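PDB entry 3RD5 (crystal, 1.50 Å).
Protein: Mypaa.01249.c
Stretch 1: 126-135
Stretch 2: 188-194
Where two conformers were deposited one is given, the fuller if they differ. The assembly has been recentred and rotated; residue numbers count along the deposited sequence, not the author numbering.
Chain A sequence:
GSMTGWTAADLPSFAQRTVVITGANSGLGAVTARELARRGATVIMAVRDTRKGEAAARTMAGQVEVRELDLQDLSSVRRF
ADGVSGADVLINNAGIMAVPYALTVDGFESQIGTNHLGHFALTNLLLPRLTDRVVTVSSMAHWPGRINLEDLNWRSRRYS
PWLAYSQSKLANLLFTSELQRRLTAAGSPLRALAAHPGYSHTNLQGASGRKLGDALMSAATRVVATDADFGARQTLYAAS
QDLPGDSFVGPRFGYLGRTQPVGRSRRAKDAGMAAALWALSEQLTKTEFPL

Stretch 1 126-135: LLPRLTDRVV
Stretch 2 (188-194) SPLRALA

The two stretches meet as neighbouring parallel strands, 133-135 beside 191-194, with N-to-C directions 18° apart and axes approaching to 4.8 Å. Register is fixed by three parallel bridges: Arg133 with Arg191, Val134 with Ala192 and Val135 with Leu193, at CA-CA separations of 4.7 to 4.9 Å. Phi/psi values are extended in the paired strands (-159/159 at Arg133, -112/129 at Val134, -112/124 at Ala192), whereas Asp132 (-124/-69) turns the corner between the short strand before it and the paired one. Upstream, Leu127 and Pro128 form a 3-10 segment, with Arg129 N bonded to Leu126 O (2.8 Å) and Leu130 N to Leu127 O (3.2 Å).

Three backbone hydrogen bonds lace the pair, alternating in direction as parallel strands require. Arg191 N donates to Asp132 O (3.1 Å, N-H...O 160°), Val134 N to Arg191 O (3.0 Å, 162°) and Leu193 N to Val134 O (2.8 Å, 167°). CA-H groups supplement the same carbonyls: Leu190 CA lies 3.3 Å from Asp132 O, Arg133 CA 3.1 Å from Arg191 O and Ala192 CA 3.5 Å from Val134 O. Val135 CA similarly approaches Leu193 O at 3.3 Å.

At the entrance to the ladder, water 1 lies 2.8 Å from both Asp132 O and Pro189 O and accepts from Arg191 NE at 2.9 Å. Counting atoms elsewhere, acceptors in reach outnumber its protons, so which it serves is not fixed. Asp132 O accepts from Arg191 N and is also placed to accept from the water.

Arg133 (chi p, t, p, 180°) and Arg191 (m, t, m, -170°) share a sheet face with Val135 and Leu193; Val134 (chi1 t) and Ala192 point to the opposite face. Asp132, chi1 t, accepts from its neighbour: Arg133 NE to Asp132 OD1 is a 2.9 Å, 169° hydrogen bond within a salt bridge. Arg133 NH2 lies over one face of the Arg191 guanidinium, 3.4 Å from Arg191 NH2; both are donors, so like charges approach without a hydrogen bond. Asp132 OD1 is 4.1 Å from Arg191 NH2 but well out of that guanidinium's plane, leaving charge attraction alone. Arg133 NH1 and NH2, Arg191 NH1 and Asp132 OD2 find partners elsewhere in the structure.

Before the strands, Leu190 (m, t) makes the main apolar contact. Its backbone N is satisfied by Ser188 OG at 3.0 Å (161°), while Leu190 CD1 reaches Leu127 CD2 (3.7 Å; Leu127 m, t) and Leu130 CB (4.3 Å; Leu130 m, t). Leu190 CD2 also packs 3.2 Å from Thr131 C. Leu193 (m, t) places CD1 3.6 Å from Arg133 NH1 and CB 4.5 Å from Val135 CG2 (chi1 t). The contact buries 558 Å².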

# COMPACT_ATOMS: atom_id res chain seq x y z
N LEU A 126 4.02 -2.17 12.74
CA LEU A 126 4.95 -1.03 12.67
C LEU A 126 4.45 0.26 13.32
O LEU A 126 5.24 1.13 13.67
CB LEU A 126 5.33 -0.76 11.22
CG LEU A 126 6.17 -1.82 10.54
CD1 LEU A 126 6.48 -1.44 9.06
CD2 LEU A 126 7.49 -2.02 11.30
N LEU A 127 3.12 0.43 13.43
CA LEU A 127 2.53 1.67 13.88
C LEU A 127 3.16 2.29 15.14
O LEU A 127 3.37 3.51 15.15
CB LEU A 127 1.02 1.56 14.07
CG LEU A 127 0.16 1.80 12.85
CD1 LEU A 127 -1.28 1.37 13.11
CD2 LEU A 127 0.16 3.26 12.36
N PRO A 128 3.47 1.48 16.16
CA PRO A 128 4.08 2.06 17.36
C PRO A 128 5.45 2.71 17.14
O PRO A 128 5.92 3.44 18.05
CB PRO A 128 4.20 0.86 18.30
CG PRO A 128 3.20 -0.09 17.81
CD PRO A 128 3.19 0.04 16.33
N ARG A 129 6.09 2.43 16.02
CA ARG A 129 7.43 2.92 15.71
C ARG A 129 7.49 3.77 14.44
O ARG A 129 8.57 4.08 13.94
CB ARG A 129 8.40 1.75 15.63
CG ARG A 129 8.42 0.94 16.95
CD ARG A 129 9.56 -0.08 17.01
NE ARG A 129 9.49 -1.04 15.94
CZ ARG A 129 8.65 -2.05 15.85
NH1 ARG A 129 7.74 -2.26 16.78
NH2 ARG A 129 8.72 -2.87 14.80
N LEU A 130 6.32 4.21 13.98
CA LEU A 130 6.20 5.12 12.84
C LEU A 130 6.00 6.55 13.31
O LEU A 130 5.29 6.81 14.31
CB LEU A 130 5.01 4.74 11.95
CG LEU A 130 5.10 3.46 11.13
CD1 LEU A 130 3.84 3.28 10.24
CD2 LEU A 130 6.40 3.38 10.30
N THR A 131 6.58 7.51 12.59
CA THR A 131 6.51 8.93 12.99
C THR A 131 5.65 9.88 12.15
O THR A 131 5.24 10.95 12.67
CB THR A 131 7.90 9.57 13.07
OG1 THR A 131 8.42 9.74 11.75
CG2 THR A 131 8.85 8.74 13.93
N ASP A 132 5.37 9.55 10.89
CA ASP A 132 4.64 10.47 10.01
C ASP A 132 3.39 9.86 9.40
O ASP A 132 2.28 10.28 9.74
CB ASP A 132 5.60 11.01 8.93
CG ASP A 132 4.94 11.90 7.90
OD1 ASP A 132 3.72 12.16 7.91
OD2 ASP A 132 5.70 12.40 7.03
N ARG A 133 3.53 8.88 8.49
CA ARG A 133 2.37 8.46 7.72
C ARG A 133 2.48 7.08 7.12
O ARG A 133 3.61 6.55 6.91
CB ARG A 133 2.05 9.48 6.61
CG ARG A 133 3.11 9.56 5.53
CD ARG A 133 2.90 10.67 4.52
NE ARG A 133 2.92 12.01 5.13
CZ ARG A 133 2.74 13.15 4.47
NH1 ARG A 133 2.42 13.14 3.19
NH2 ARG A 133 2.81 14.30 5.14
N VAL A 134 1.31 6.52 6.81
CA VAL A 134 1.13 5.30 6.02
C VAL A 134 0.49 5.71 4.71
O VAL A 134 -0.53 6.39 4.71
CB VAL A 134 0.22 4.30 6.75
CG1 VAL A 134 0.03 3.04 5.91
CG2 VAL A 134 0.78 3.96 8.18
N VAL A 135 1.06 5.28 3.59
CA VAL A 135 0.48 5.47 2.24
C VAL A 135 0.18 4.10 1.69
O VAL A 135 1.11 3.29 1.53
CB VAL A 135 1.45 6.19 1.29
CG1 VAL A 135 0.83 6.35 -0.10
CG2 VAL A 135 1.84 7.57 1.86
N SER A 188 -3.28 10.49 17.77
CA SER A 188 -1.99 10.31 17.11
C SER A 188 -1.76 11.41 16.08
O SER A 188 -2.72 11.82 15.39
CB SER A 188 -1.97 8.95 16.41
OG SER A 188 -0.79 8.79 15.64
N PRO A 189 -0.49 11.84 15.90
CA PRO A 189 -0.21 12.77 14.80
C PRO A 189 -0.03 12.07 13.44
O PRO A 189 0.13 12.74 12.42
CB PRO A 189 1.08 13.43 15.24
CG PRO A 189 1.79 12.37 15.97
CD PRO A 189 0.72 11.57 16.70
N LEU A 190 -0.07 10.75 13.43
CA LEU A 190 0.10 10.00 12.18
C LEU A 190 -1.09 10.20 11.27
O LEU A 190 -2.23 10.35 11.73
CB LEU A 190 0.30 8.51 12.43
CG LEU A 190 1.50 8.09 13.27
CD1 LEU A 190 1.46 6.56 13.54
CD2 LEU A 190 2.81 8.49 12.60
N ARG A 191 -0.82 10.15 9.98
CA ARG A 191 -1.87 10.18 8.93
C ARG A 191 -1.83 8.90 8.12
O ARG A 191 -0.77 8.33 7.87
CB ARG A 191 -1.71 11.37 7.99
CG ARG A 191 -2.15 12.63 8.60
CD ARG A 191 -1.73 13.82 7.74
NE ARG A 191 -0.33 14.17 7.99
CZ ARG A 191 0.26 15.26 7.54
NH1 ARG A 191 -0.37 16.04 6.66
NH2 ARG A 191 1.48 15.55 7.95
N ALA A 192 -3.01 8.48 7.67
CA ALA A 192 -3.19 7.41 6.69
C ALA A 192 -3.71 8.00 5.40
O ALA A 192 -4.75 8.66 5.39
CB ALA A 192 -4.18 6.34 7.25
N LEU A 193 -3.00 7.75 4.31
CA LEU A 193 -3.30 8.30 2.98
C LEU A 193 -3.30 7.19 1.98
O LEU A 193 -2.77 6.10 2.22
CB LEU A 193 -2.23 9.34 2.58
CG LEU A 193 -1.93 10.43 3.60
CD1 LEU A 193 -0.72 11.31 3.17
CD2 LEU A 193 -3.14 11.31 3.81
N ALA A 194 -3.89 7.43 0.82
CA ALA A 194 -3.86 6.47 -0.27
C ALA A 194 -3.51 7.15 -1.58
O ALA A 194 -3.63 8.37 -1.71
CB ALA A 194 -5.25 5.73 -0.38
O HOH W 1 1.45 12.99 9.92